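Local coordinates for Red carotenoid protein (RCP) (Nostoc sp., PDB 5FCY) that binds a carotenoid, here modelled as beta-carotene, within a small soluble all-helical protein, and probably serves in cyanobacterial photoprotection, at residues A[9-14]-A[142-147]; A[25-30]-A[70-75]; A[54-59]-A[95-100]. One frame throughout, in Å; residues are numbered along the deposited sequence.

All three contacts join pairs of helices in one all-helical chain, and each has pocket residues touching the same beta-carotene. Contact 1 pairs the first and last helices, 9-19 and 139-150, and encloses the other two along the sequence. Contacts 2 and 3 alternate: helices 23-35, 53-64, 68-79 and 95-110 supply their segments in the order 2, 3, 2, 3. The centre of contact 1 lies about 19 Å from each of the others, and those two centres are about 17 Å apart. Contact 1 meets contact 2 where Phe146 packs on Phe30, and contact 3 through an Arg147-Asp95 salt bridge. In each contact at least one helix reaches the carotenoid, so the pairings help to build its pocket.

Contact 1: residues A[9-14]-A[142-147]; sequences PTIRKY and QITLFR. With BCR (beta-carotene), chain B.
With CG1 of Ile11 beside the backbone N (chi1 -68°), which leaves CG2 anti to it, and CG of Leu145 anti to its own N (chi1 168°), the two side chains pack against each other between helices 9-19 and 139-150. The CG2 branch of Ile11 rests on the backbone of the partner helix, 3.9 Å from Leu145 CA, beside Leu145 CB. The other branch runs out extended, so that Ile11 CD1 meets Thr144 CG2 at 3.9 Å, the side chains crossing at about a right angle. Thr144 gives this contact its methyl alone; its OG1 is hydrogen-bonded to Glu140 O, one turn earlier. Leu145 reaches across in the other direction, its CD1 lying 3.7 Å from Tyr14 CB. The tyrosine ring leads away from helix 139-150, toward Leu130 and Ile134 of helix 125-136, and Leu145 CD2 comes at it obliquely. No hydrogen bond crosses the interface, which is made mainly by apolar side-chain atoms, and the axes of the two short segments cross at -47°. Residues flanking Leu145 and Thr144 face the pigment: Ile143 packs on methyl C40 of a beta-carotene end ring, and Phe146 CD2 meets polyene methyl C37 at 3.9 Å, at the ring's edge. A helix with the carotenoid on one flank and a terminal helix on another fits the all-helical fold of the orange carotenoid protein N-terminal family.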
loop_
_atom_site.group_PDB
_atom_site.type_symbol
_atom_site.label_atom_id
_atom_site.label_comp_id
_atom_site.label_asym_id
_atom_site.label_seq_id
_atom_site.Cartn_x
_atom_site.Cartn_y
_atom_site.Cartn_z
ATOM N N PRO A 9 -17.028 -0.334 12.752
ATOM C CA PRO A 9 -16.752 1.106 12.635
ATOM C C PRO A 9 -15.334 1.462 13.035
ATOM O O PRO A 9 -14.836 2.521 12.634
ATOM C CB PRO A 9 -17.790 1.752 13.568
ATOM C CG PRO A 9 -18.406 0.634 14.330
ATOM C CD PRO A 9 -18.313 -0.554 13.442
ATOM N N THR A 10 -14.666 0.603 13.809
ATOM C CA THR A 10 -13.264 0.823 14.140
ATOM C C THR A 10 -12.369 0.670 12.916
ATOM O O THR A 10 -11.289 1.269 12.863
ATOM C CB THR A 10 -12.830 -0.152 15.233
ATOM O OG1 THR A 10 -13.176 -1.486 14.844
ATOM C CG2 THR A 10 -13.514 0.185 16.552
ATOM N N ILE A 11 -12.793 -0.125 11.931
ATOM C CA ILE A 11 -12.007 -0.282 10.710
ATOM C C ILE A 11 -11.936 1.038 9.952
ATOM O O ILE A 11 -10.866 1.452 9.492
ATOM C CB ILE A 11 -12.590 -1.411 9.840
ATOM C CG1 ILE A 11 -12.394 -2.759 10.541
ATOM C CG2 ILE A 11 -11.928 -1.434 8.463
ATOM C CD1 ILE A 11 -13.041 -3.939 9.840
ATOM N N ARG A 12 -13.074 1.723 9.812
ATOM C CA ARG A 12 -13.073 3.018 9.140
ATOM C C ARG A 12 -12.198 4.026 9.871
ATOM O O ARG A 12 -11.583 4.891 9.235
ATOM C CB ARG A 12 -14.502 3.547 9.014
ATOM C CG ARG A 12 -15.386 2.702 8.112
ATOM C CD ARG A 12 -16.756 3.334 7.920
ATOM N NE ARG A 12 -17.577 3.268 9.128
ATOM C CZ ARG A 12 -18.379 2.255 9.447
ATOM N NH1 ARG A 12 -18.485 1.195 8.654
ATOM N NH2 ARG A 12 -19.083 2.301 10.570
ATOM N N LYS A 13 -12.124 3.937 11.201
ATOM C CA LYS A 13 -11.269 4.846 11.958
ATOM C C LYS A 13 -9.796 4.590 11.662
ATOM O O LYS A 13 -9.006 5.536 11.557
ATOM C CB LYS A 13 -11.552 4.711 13.453
ATOM C CG LYS A 13 -12.713 5.567 13.938
ATOM C CD LYS A 13 -12.263 6.987 14.258
ATOM C CE LYS A 13 -13.449 7.910 14.517
ATOM N NZ LYS A 13 -13.033 9.273 14.955
ATOM N N TYR A 14 -9.404 3.321 11.531
ATOM C CA TYR A 14 -8.044 3.014 11.098
ATOM C C TYR A 14 -7.785 3.566 9.702
ATOM O O TYR A 14 -6.750 4.192 9.450
ATOM C CB TYR A 14 -7.807 1.504 11.119
ATOM C CG TYR A 14 -7.684 0.907 12.501
ATOM C CD1 TYR A 14 -6.558 1.132 13.278
ATOM C CD2 TYR A 14 -8.685 0.099 13.018
ATOM C CE1 TYR A 14 -6.439 0.581 14.540
ATOM C CE2 TYR A 14 -8.576 -0.455 14.275
ATOM C CZ TYR A 14 -7.452 -0.213 15.032
ATOM O OH TYR A 14 -7.345 -0.768 16.286
ATOM N N GLN A 142 -8.028 -7.403 9.449
ATOM C CA GLN A 142 -6.875 -6.783 8.804
ATOM C C GLN A 142 -7.035 -6.788 7.289
ATOM O O GLN A 142 -6.840 -5.761 6.629
ATOM C CB GLN A 142 -5.598 -7.512 9.221
ATOM C CG GLN A 142 -5.318 -7.443 10.709
ATOM C CD GLN A 142 -4.094 -8.236 11.107
ATOM O OE1 GLN A 142 -3.488 -8.922 10.284
ATOM N NE2 GLN A 142 -3.720 -8.148 12.377
ATOM N N ILE A 143 -7.393 -7.940 6.721
ATOM C CA ILE A 143 -7.657 -8.017 5.285
ATOM C C ILE A 143 -8.730 -7.007 4.897
ATOM O O ILE A 143 -8.588 -6.265 3.919
ATOM C CB ILE A 143 -8.064 -9.448 4.889
ATOM C CG1 ILE A 143 -6.956 -10.440 5.244
ATOM C CG2 ILE A 143 -8.368 -9.535 3.391
ATOM C CD1 ILE A 143 -7.446 -11.851 5.391
ATOM N N THR A 144 -9.824 -6.971 5.659
ATOM C CA THR A 144 -10.869 -5.985 5.407
ATOM C C THR A 144 -10.312 -4.570 5.490
ATOM O O THR A 144 -10.613 -3.723 4.642
ATOM C CB THR A 144 -12.011 -6.174 6.405
ATOM O OG1 THR A 144 -12.491 -7.523 6.329
ATOM C CG2 THR A 144 -13.159 -5.218 6.109
ATOM N N LEU A 145 -9.493 -4.299 6.507
ATOM C CA LEU A 145 -8.862 -2.989 6.628
ATOM C C LEU A 145 -8.030 -2.668 5.391
ATOM O O LEU A 145 -8.172 -1.594 4.794
ATOM C CB LEU A 145 -7.999 -2.948 7.892
ATOM C CG LEU A 145 -7.034 -1.771 8.048
ATOM C CD1 LEU A 145 -7.775 -0.447 8.025
ATOM C CD2 LEU A 145 -6.236 -1.916 9.334
ATOM N N PHE A 146 -7.161 -3.598 4.987
ATOM C CA PHE A 146 -6.263 -3.341 3.866
ATOM C C PHE A 146 -7.039 -3.122 2.574
ATOM O O PHE A 146 -6.714 -2.220 1.792
ATOM C CB PHE A 146 -5.281 -4.502 3.705
ATOM C CG PHE A 146 -4.481 -4.802 4.945
ATOM C CD1 PHE A 146 -4.128 -3.793 5.824
ATOM C CD2 PHE A 146 -4.087 -6.099 5.232
ATOM C CE1 PHE A 146 -3.397 -4.069 6.961
ATOM C CE2 PHE A 146 -3.353 -6.381 6.368
ATOM C CZ PHE A 146 -3.010 -5.366 7.233
ATOM N N ARG A 147 -8.066 -3.939 2.330
ATOM C CA ARG A 147 -8.863 -3.780 1.118
ATOM C C ARG A 147 -9.492 -2.396 1.049
ATOM O O ARG A 147 -9.483 -1.755 -0.007
ATOM C CB ARG A 147 -9.941 -4.861 1.056
ATOM C CG ARG A 147 -9.396 -6.261 0.819
ATOM C CD ARG A 147 -10.502 -7.308 0.782
ATOM N NE ARG A 147 -11.516 -7.002 -0.228
ATOM C CZ ARG A 147 -12.655 -6.352 0.008
ATOM N NH1 ARG A 147 -12.956 -5.927 1.231
ATOM N NH2 ARG A 147 -13.504 -6.125 -0.988
HETATM C C1 BCR B . 10.992 6.203 0.494
HETATM C C2 BCR B . 11.893 7.005 1.430
HETATM C C3 BCR B . 11.136 7.874 2.429
HETATM C C4 BCR B . 9.826 7.225 2.857
HETATM C C5 BCR B . 9.850 5.749 2.549
HETATM C C6 BCR B . 9.993 5.374 1.279
HETATM C C7 BCR B . 9.269 4.239 0.616
HETATM C C8 BCR B . 8.351 3.426 1.179
HETATM C C9 BCR B . 7.693 2.328 0.408
HETATM C C10 BCR B . 6.814 1.510 1.046
HETATM C C11 BCR B . 6.086 0.394 0.417
HETATM C C33 BCR B . 9.778 4.781 3.681
HETATM C C31 BCR B . 11.900 5.338 -0.379
HETATM C C32 BCR B . 10.218 7.188 -0.365
HETATM C C34 BCR B . 8.040 2.174 -1.049
HETATM C C12 BCR B . 5.222 -0.341 1.138
HETATM C C13 BCR B . 4.450 -1.473 0.562
HETATM C C14 BCR B . 3.603 -2.167 1.368
HETATM C C15 BCR B . 2.772 -3.302 0.937
HETATM C C16 BCR B . 1.971 -3.956 1.792
HETATM C C17 BCR B . 1.164 -5.085 1.306
HETATM C C18 BCR B . 0.336 -5.816 2.079
HETATM C C19 BCR B . -0.419 -6.917 1.421
HETATM C C20 BCR B . -1.335 -7.675 2.037
HETATM C C21 BCR B . -2.031 -8.735 1.292
HETATM C C22 BCR B . -2.938 -9.555 1.858
HETATM C C23 BCR B . -3.555 -10.609 1.002
HETATM C C24 BCR B . -4.381 -11.549 1.478
HETATM C C25 BCR B . -4.991 -12.621 0.637
HETATM C C26 BCR B . -4.725 -12.791 -0.659
HETATM C C27 BCR B . -5.866 -12.726 -1.646
HETATM C C28 BCR B . -7.157 -13.129 -0.943
HETATM C C29 BCR B . -6.893 -14.161 0.147
HETATM C C30 BCR B . -5.971 -13.609 1.234
HETATM C C35 BCR B . 4.640 -1.779 -0.898
HETATM C C36 BCR B . 0.210 -5.496 3.542
HETATM C C37 BCR B . -3.249 -9.377 3.317
HETATM C C38 BCR B . -3.340 -13.144 -1.142
HETATM C C39 BCR B . -5.166 -14.739 1.861
HETATM C C40 BCR B . -6.837 -12.962 2.309
#

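Contact 2: residues A[25-30]-A[70-75]; sequences EQLALF and QQLQLQ. With BCR (beta-carotene), chain B.
The carotenoid pocket is lined here by helices 23-35 and 68-79, which meet through Leu27, Leu72 and Gln75 and share the beta-carotene between them. Leu27 CD2 approaches Gln75 OE1, at 3.7 Å, and also touches Gln75 CB; the two side chains cross obliquely. Leu27 CD1 makes a looser contact with Leu72 CD1, at 4.5 Å. Gln75 extends beyond CG, which carries its amide to the polyene, where OE1 is 3.7 Å from methyl C34. Its NE2 turns back to Gln71 O in a weak hydrogen bond within the same helix, and may help to set the rotation of the amide. All three residues are buried, and no hydrogen bond joins the two segments. The same side chains also touch the ligand. Both methyls of Leu72 reach methyl C32 on one end ring, while Leu27 CB runs alongside the polyene, 3.6 Å from C10. One turn on, Phe30 lays a face on the middle of the conjugated chain: C16 sits over the ring centre, 3.5 Å above the plane. Trp18, Trp102 and Tyr149 meet the phenylalanine ring as well, Tyr149 edge-to-face. The arrangement is part of the beta-carotene pocket of this all-helical domain of the orange carotenoid protein N-terminal family.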
loop_
_atom_site.group_PDB
_atom_site.type_symbol
_atom_site.label_atom_id
_atom_site.label_comp_id
_atom_site.label_asym_id
_atom_site.label_seq_id
_atom_site.Cartn_x
_atom_site.Cartn_y
_atom_site.Cartn_z
ATOM N N GLU A 25 4.773 8.599 5.089
ATOM C CA GLU A 25 4.407 7.966 6.351
ATOM C C GLU A 25 3.413 6.833 6.125
ATOM O O GLU A 25 3.502 5.779 6.766
ATOM C CB GLU A 25 3.824 9.010 7.304
ATOM C CG GLU A 25 3.639 8.525 8.731
ATOM C CD GLU A 25 4.955 8.329 9.454
ATOM O OE1 GLU A 25 6.013 8.594 8.846
ATOM O OE2 GLU A 25 4.934 7.912 10.630
ATOM N N GLN A 26 2.456 7.035 5.216
ATOM C CA GLN A 26 1.499 5.983 4.890
ATOM C C GLN A 26 2.211 4.761 4.327
ATOM O O GLN A 26 1.942 3.625 4.736
ATOM C CB GLN A 26 0.465 6.501 3.888
ATOM C CG GLN A 26 -0.511 7.527 4.452
ATOM C CD GLN A 26 -1.649 7.852 3.497
ATOM O OE1 GLN A 26 -2.329 6.959 2.994
ATOM N NE2 GLN A 26 -1.859 9.139 3.245
ATOM N N LEU A 27 3.119 4.977 3.375
ATOM C CA LEU A 27 3.843 3.863 2.775
ATOM C C LEU A 27 4.698 3.145 3.809
ATOM O O LEU A 27 4.853 1.919 3.755
ATOM C CB LEU A 27 4.702 4.371 1.617
ATOM C CG LEU A 27 3.941 4.709 0.335
ATOM C CD1 LEU A 27 4.750 5.650 -0.545
ATOM C CD2 LEU A 27 3.596 3.434 -0.422
ATOM N N ALA A 28 5.259 3.891 4.764
ATOM C CA ALA A 28 6.065 3.270 5.810
ATOM C C ALA A 28 5.212 2.358 6.680
ATOM O O ALA A 28 5.594 1.219 6.970
ATOM C CB ALA A 28 6.744 4.345 6.659
ATOM N N LEU A 29 4.048 2.848 7.108
ATOM C CA LEU A 29 3.146 2.025 7.908
ATOM C C LEU A 29 2.766 0.752 7.161
ATOM O O LEU A 29 2.793 -0.347 7.726
ATOM C CB LEU A 29 1.900 2.829 8.273
ATOM C CG LEU A 29 0.851 2.108 9.116
ATOM C CD1 LEU A 29 1.422 1.725 10.466
ATOM C CD2 LEU A 29 -0.374 2.984 9.281
ATOM N N PHE A 30 2.415 0.885 5.881
ATOM C CA PHE A 30 2.034 -0.277 5.083
ATOM C C PHE A 30 3.181 -1.278 4.996
ATOM O O PHE A 30 2.958 -2.493 5.010
ATOM C CB PHE A 30 1.611 0.182 3.682
ATOM C CG PHE A 30 0.541 -0.666 3.026
ATOM C CD1 PHE A 30 -0.243 -1.552 3.746
ATOM C CD2 PHE A 30 0.320 -0.556 1.663
ATOM C CE1 PHE A 30 -1.222 -2.301 3.119
ATOM C CE2 PHE A 30 -0.651 -1.308 1.034
ATOM C CZ PHE A 30 -1.420 -2.183 1.763
ATOM N N GLN A 70 10.837 6.358 -10.477
ATOM C CA GLN A 70 9.452 6.357 -10.931
ATOM C C GLN A 70 8.619 5.327 -10.182
ATOM O O GLN A 70 7.426 5.550 -9.942
ATOM C CB GLN A 70 9.403 6.099 -12.437
ATOM C CG GLN A 70 10.029 7.208 -13.260
ATOM C CD GLN A 70 10.507 6.725 -14.611
ATOM O OE1 GLN A 70 11.707 6.600 -14.847
ATOM N NE2 GLN A 70 9.568 6.450 -15.510
ATOM N N GLN A 71 9.223 4.195 -9.806
ATOM C CA GLN A 71 8.528 3.222 -8.971
ATOM C C GLN A 71 7.990 3.880 -7.707
ATOM O O GLN A 71 6.862 3.606 -7.282
ATOM C CB GLN A 71 9.468 2.072 -8.607
ATOM C CG GLN A 71 10.015 1.307 -9.801
ATOM C CD GLN A 71 10.969 0.200 -9.397
ATOM O OE1 GLN A 71 11.367 0.099 -8.236
ATOM N NE2 GLN A 71 11.342 -0.640 -10.357
ATOM N N LEU A 72 8.788 4.753 -7.096
ATOM C CA LEU A 72 8.343 5.457 -5.901
ATOM C C LEU A 72 7.211 6.422 -6.222
ATOM O O LEU A 72 6.211 6.488 -5.498
ATOM C CB LEU A 72 9.513 6.210 -5.272
ATOM C CG LEU A 72 9.094 7.221 -4.206
ATOM C CD1 LEU A 72 8.295 6.512 -3.128
ATOM C CD2 LEU A 72 10.298 7.926 -3.621
ATOM N N GLN A 73 7.361 7.196 -7.296
ATOM C CA GLN A 73 6.382 8.232 -7.594
ATOM C C GLN A 73 5.014 7.640 -7.904
ATOM O O GLN A 73 3.989 8.266 -7.609
ATOM C CB GLN A 73 6.869 9.095 -8.759
ATOM C CG GLN A 73 6.072 10.374 -8.947
ATOM C CD GLN A 73 6.043 11.228 -7.693
ATOM O OE1 GLN A 73 7.069 11.431 -7.044
ATOM N NE2 GLN A 73 4.860 11.715 -7.335
ATOM N N LEU A 74 4.971 6.442 -8.490
ATOM C CA LEU A 74 3.687 5.802 -8.755
ATOM C C LEU A 74 2.944 5.518 -7.456
ATOM O O LEU A 74 1.772 5.883 -7.306
ATOM C CB LEU A 74 3.890 4.508 -9.542
ATOM C CG LEU A 74 2.607 3.707 -9.784
ATOM C CD1 LEU A 74 1.702 4.422 -10.776
ATOM C CD2 LEU A 74 2.933 2.309 -10.257
ATOM N N GLN A 75 3.607 4.850 -6.510
ATOM C CA GLN A 75 2.952 4.507 -5.252
ATOM C C GLN A 75 2.444 5.757 -4.545
ATOM O O GLN A 75 1.327 5.772 -4.020
ATOM C CB GLN A 75 3.915 3.729 -4.358
ATOM C CG GLN A 75 4.443 2.458 -4.995
ATOM C CD GLN A 75 5.429 1.726 -4.108
ATOM O OE1 GLN A 75 5.079 1.247 -3.029
ATOM N NE2 GLN A 75 6.676 1.641 -4.559
HETATM C C1 BCR B . 10.992 6.203 0.494
HETATM C C2 BCR B . 11.893 7.005 1.430
HETATM C C3 BCR B . 11.136 7.874 2.429
HETATM C C4 BCR B . 9.826 7.225 2.857
HETATM C C5 BCR B . 9.850 5.749 2.549
HETATM C C6 BCR B . 9.993 5.374 1.279
HETATM C C7 BCR B . 9.269 4.239 0.616
HETATM C C8 BCR B . 8.351 3.426 1.179
HETATM C C9 BCR B . 7.693 2.328 0.408
HETATM C C10 BCR B . 6.814 1.510 1.046
HETATM C C11 BCR B . 6.086 0.394 0.417
HETATM C C33 BCR B . 9.778 4.781 3.681
HETATM C C31 BCR B . 11.900 5.338 -0.379
HETATM C C32 BCR B . 10.218 7.188 -0.365
HETATM C C34 BCR B . 8.040 2.174 -1.049
HETATM C C12 BCR B . 5.222 -0.341 1.138
HETATM C C13 BCR B . 4.450 -1.473 0.562
HETATM C C14 BCR B . 3.603 -2.167 1.368
HETATM C C15 BCR B . 2.772 -3.302 0.937
HETATM C C16 BCR B . 1.971 -3.956 1.792
HETATM C C17 BCR B . 1.164 -5.085 1.306
HETATM C C18 BCR B . 0.336 -5.816 2.079
HETATM C C19 BCR B . -0.419 -6.917 1.421
HETATM C C20 BCR B . -1.335 -7.675 2.037
HETATM C C21 BCR B . -2.031 -8.735 1.292
HETATM C C22 BCR B . -2.938 -9.555 1.858
HETATM C C23 BCR B . -3.555 -10.609 1.002
HETATM C C24 BCR B . -4.381 -11.549 1.478
HETATM C C25 BCR B . -4.991 -12.621 0.637
HETATM C C26 BCR B . -4.725 -12.791 -0.659
HETATM C C27 BCR B . -5.866 -12.726 -1.646
HETATM C C28 BCR B . -7.157 -13.129 -0.943
HETATM C C29 BCR B . -6.893 -14.161 0.147
HETATM C C30 BCR B . -5.971 -13.609 1.234
HETATM C C35 BCR B . 4.640 -1.779 -0.898
HETATM C C36 BCR B . 0.210 -5.496 3.542
HETATM C C37 BCR B . -3.249 -9.377 3.317
HETATM C C38 BCR B . -3.340 -13.144 -1.142
HETATM C C39 BCR B . -5.166 -14.739 1.861
HETATM C C40 BCR B . -6.837 -12.962 2.309
#

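Contact 3: residues A[54-59]-A[95-100]; sequences AIAEGL and DTTKLL. With BCR (beta-carotene), chain B.
One end ring of the beta-carotene is bordered by Leu100, a pocket residue of helix 95-110 whose own root packs against Ala56 of helix 53-64. Leu100 touches both partners: its CB meets Ala56 CB at 3.9 Å, whereas its CD2 reaches the pigment, 3.5 Å from C38 and close to C27. Its CG stands anti to the carbonyl carbon (chi1 -63°), and the branch beyond leads to the ring. Ala56, which has a single methyl, lets the helices come near: the axes of the two short segments approach to 8.6 Å and cross at -45°, with Ala56 CA and Thr97 CA 5.6 Å apart. In Thr97, with OG1 beside the backbone N (chi1 -49°), CG2 is placed anti to it and points into the angle between Ile55 and Ala56. This methyl lies 3.8 Å from Ile55 CG2 and the same distance from Ala56 N, and the Ile55 and Thr97 side chains cross at about a right angle. The threonine hydroxyl takes no part in the apolar interface; OG1 is hydrogen-bonded to Ser52 OG, in the loop leading into helix 53-64. No hydrogen bond runs between the two segments themselves. Leu99, which contributes nothing to the helix pairing, lies along the polyene, its CD1 3.8 Å from C20 and its CG beside C21. Leu99 is packed on Phe146 of helix 139-150. The pairing of the two helices continues where Ala56 and Glu57 touch Leu104 and Leu59 packs on Phe101, both of helix 95-110; Leu59 also touches Glu89 of helix 85-91. Helix 95-110 thus lies with helix 53-64 on one flank, helix 139-150 on another and the carotenoid beside it.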
loop_
_atom_site.group_PDB
_atom_site.type_symbol
_atom_site.label_atom_id
_atom_site.label_comp_id
_atom_site.label_asym_id
_atom_site.label_seq_id
_atom_site.Cartn_x
_atom_site.Cartn_y
_atom_site.Cartn_z
ATOM N N ALA A 54 -3.140 -12.596 -12.097
ATOM C CA ALA A 54 -2.491 -12.272 -13.362
ATOM C C ALA A 54 -2.602 -10.785 -13.659
ATOM O O ALA A 54 -1.613 -10.135 -14.016
ATOM C CB ALA A 54 -3.109 -13.095 -14.493
ATOM N N ILE A 55 -3.806 -10.229 -13.519
ATOM C CA ILE A 55 -3.982 -8.790 -13.687
ATOM C C ILE A 55 -3.043 -8.034 -12.754
ATOM O O ILE A 55 -2.417 -7.043 -13.148
ATOM C CB ILE A 55 -5.455 -8.406 -13.453
ATOM C CG1 ILE A 55 -6.354 -9.149 -14.446
ATOM C CG2 ILE A 55 -5.641 -6.899 -13.586
ATOM C CD1 ILE A 55 -7.834 -8.898 -14.267
ATOM N N ALA A 56 -2.919 -8.500 -11.509
ATOM C CA ALA A 56 -2.014 -7.859 -10.561
ATOM C C ALA A 56 -0.564 -8.012 -11.003
ATOM O O ALA A 56 0.210 -7.049 -10.970
ATOM C CB ALA A 56 -2.215 -8.445 -9.164
ATOM N N GLU A 57 -0.175 -9.222 -11.414
ATOM C CA GLU A 57 1.177 -9.428 -11.923
ATOM C C GLU A 57 1.441 -8.571 -13.152
ATOM O O GLU A 57 2.565 -8.096 -13.350
ATOM C CB GLU A 57 1.397 -10.906 -12.253
ATOM C CG GLU A 57 2.859 -11.287 -12.477
ATOM C CD GLU A 57 3.651 -11.391 -11.182
ATOM O OE1 GLU A 57 3.094 -11.882 -10.174
ATOM O OE2 GLU A 57 4.832 -10.980 -11.168
ATOM N N GLY A 58 0.425 -8.360 -13.985
ATOM C CA GLY A 58 0.563 -7.500 -15.143
ATOM C C GLY A 58 0.908 -6.080 -14.750
ATOM O O GLY A 58 1.958 -5.557 -15.136
ATOM N N LEU A 59 0.026 -5.446 -13.973
ATOM C CA LEU A 59 0.296 -4.092 -13.499
ATOM C C LEU A 59 1.617 -4.025 -12.749
ATOM O O LEU A 59 2.326 -3.015 -12.827
ATOM C CB LEU A 59 -0.852 -3.611 -12.608
ATOM C CG LEU A 59 -0.873 -2.124 -12.230
ATOM C CD1 LEU A 59 -1.105 -1.248 -13.454
ATOM C CD2 LEU A 59 -1.935 -1.849 -11.174
ATOM N N ASP A 95 -11.114 -4.648 -5.700
ATOM C CA ASP A 95 -10.420 -4.531 -4.421
ATOM C C ASP A 95 -9.377 -5.632 -4.257
ATOM O O ASP A 95 -8.226 -5.364 -3.896
ATOM C CB ASP A 95 -11.430 -4.566 -3.278
ATOM C CG ASP A 95 -12.401 -3.410 -3.331
ATOM O OD1 ASP A 95 -11.996 -2.318 -3.782
ATOM O OD2 ASP A 95 -13.569 -3.590 -2.925
ATOM N N THR A 96 -9.767 -6.881 -4.517
ATOM C CA THR A 96 -8.834 -7.996 -4.376
ATOM C C THR A 96 -7.582 -7.774 -5.215
ATOM O O THR A 96 -6.457 -7.887 -4.716
ATOM C CB THR A 96 -9.515 -9.303 -4.780
ATOM O OG1 THR A 96 -10.652 -9.528 -3.941
ATOM C CG2 THR A 96 -8.553 -10.482 -4.653
ATOM N N THR A 97 -7.758 -7.469 -6.500
ATOM C CA THR A 97 -6.607 -7.247 -7.365
ATOM C C THR A 97 -5.745 -6.108 -6.835
ATOM O O THR A 97 -4.517 -6.223 -6.764
ATOM C CB THR A 97 -7.076 -6.961 -8.792
ATOM O OG1 THR A 97 -8.035 -7.948 -9.185
ATOM C CG2 THR A 97 -5.899 -6.991 -9.759
ATOM N N LYS A 98 -6.380 -5.001 -6.439
ATOM C CA LYS A 98 -5.635 -3.865 -5.906
ATOM C C LYS A 98 -4.756 -4.286 -4.735
ATOM O O LYS A 98 -3.581 -3.906 -4.663
ATOM C CB LYS A 98 -6.602 -2.762 -5.482
ATOM C CG LYS A 98 -7.210 -1.991 -6.640
ATOM C CD LYS A 98 -8.472 -1.271 -6.211
ATOM C CE LYS A 98 -8.783 -0.105 -7.127
ATOM N NZ LYS A 98 -10.210 0.300 -7.055
ATOM N N LEU A 99 -5.303 -5.081 -3.813
ATOM C CA LEU A 99 -4.530 -5.514 -2.653
ATOM C C LEU A 99 -3.437 -6.501 -3.051
ATOM O O LEU A 99 -2.329 -6.462 -2.503
ATOM C CB LEU A 99 -5.465 -6.126 -1.611
ATOM C CG LEU A 99 -4.839 -6.650 -0.319
ATOM C CD1 LEU A 99 -3.982 -5.592 0.350
ATOM C CD2 LEU A 99 -5.939 -7.110 0.618
ATOM N N LEU A 100 -3.727 -7.397 -3.998
ATOM C CA LEU A 100 -2.696 -8.298 -4.501
ATOM C C LEU A 100 -1.561 -7.516 -5.147
ATOM O O LEU A 100 -0.384 -7.850 -4.968
ATOM C CB LEU A 100 -3.300 -9.282 -5.503
ATOM C CG LEU A 100 -4.361 -10.242 -4.961
ATOM C CD1 LEU A 100 -5.073 -10.940 -6.106
ATOM C CD2 LEU A 100 -3.735 -11.259 -4.024
HETATM C C1 BCR B . 10.992 6.203 0.494
HETATM C C2 BCR B . 11.893 7.005 1.430
HETATM C C3 BCR B . 11.136 7.874 2.429
HETATM C C4 BCR B . 9.826 7.225 2.857
HETATM C C5 BCR B . 9.850 5.749 2.549
HETATM C C6 BCR B . 9.993 5.374 1.279
HETATM C C7 BCR B . 9.269 4.239 0.616
HETATM C C8 BCR B . 8.351 3.426 1.179
HETATM C C9 BCR B . 7.693 2.328 0.408
HETATM C C10 BCR B . 6.814 1.510 1.046
HETATM C C11 BCR B . 6.086 0.394 0.417
HETATM C C33 BCR B . 9.778 4.781 3.681
HETATM C C31 BCR B . 11.900 5.338 -0.379
HETATM C C32 BCR B . 10.218 7.188 -0.365
HETATM C C34 BCR B . 8.040 2.174 -1.049
HETATM C C12 BCR B . 5.222 -0.341 1.138
HETATM C C13 BCR B . 4.450 -1.473 0.562
HETATM C C14 BCR B . 3.603 -2.167 1.368
HETATM C C15 BCR B . 2.772 -3.302 0.937
HETATM C C16 BCR B . 1.971 -3.956 1.792
HETATM C C17 BCR B . 1.164 -5.085 1.306
HETATM C C18 BCR B . 0.336 -5.816 2.079
HETATM C C19 BCR B . -0.419 -6.917 1.421
HETATM C C20 BCR B . -1.335 -7.675 2.037
HETATM C C21 BCR B . -2.031 -8.735 1.292
HETATM C C22 BCR B . -2.938 -9.555 1.858
HETATM C C23 BCR B . -3.555 -10.609 1.002
HETATM C C24 BCR B . -4.381 -11.549 1.478
HETATM C C25 BCR B . -4.991 -12.621 0.637
HETATM C C26 BCR B . -4.725 -12.791 -0.659
HETATM C C27 BCR B . -5.866 -12.726 -1.646
HETATM C C28 BCR B . -7.157 -13.129 -0.943
HETATM C C29 BCR B . -6.893 -14.161 0.147
HETATM C C30 BCR B . -5.971 -13.609 1.234
HETATM C C35 BCR B . 4.640 -1.779 -0.898
HETATM C C36 BCR B . 0.210 -5.496 3.542
HETATM C C37 BCR B . -3.249 -9.377 3.317
HETATM C C38 BCR B . -3.340 -13.144 -1.142
HETATM C C39 BCR B . -5.166 -14.739 1.861
HETATM C C40 BCR B . -6.837 -12.962 2.309
#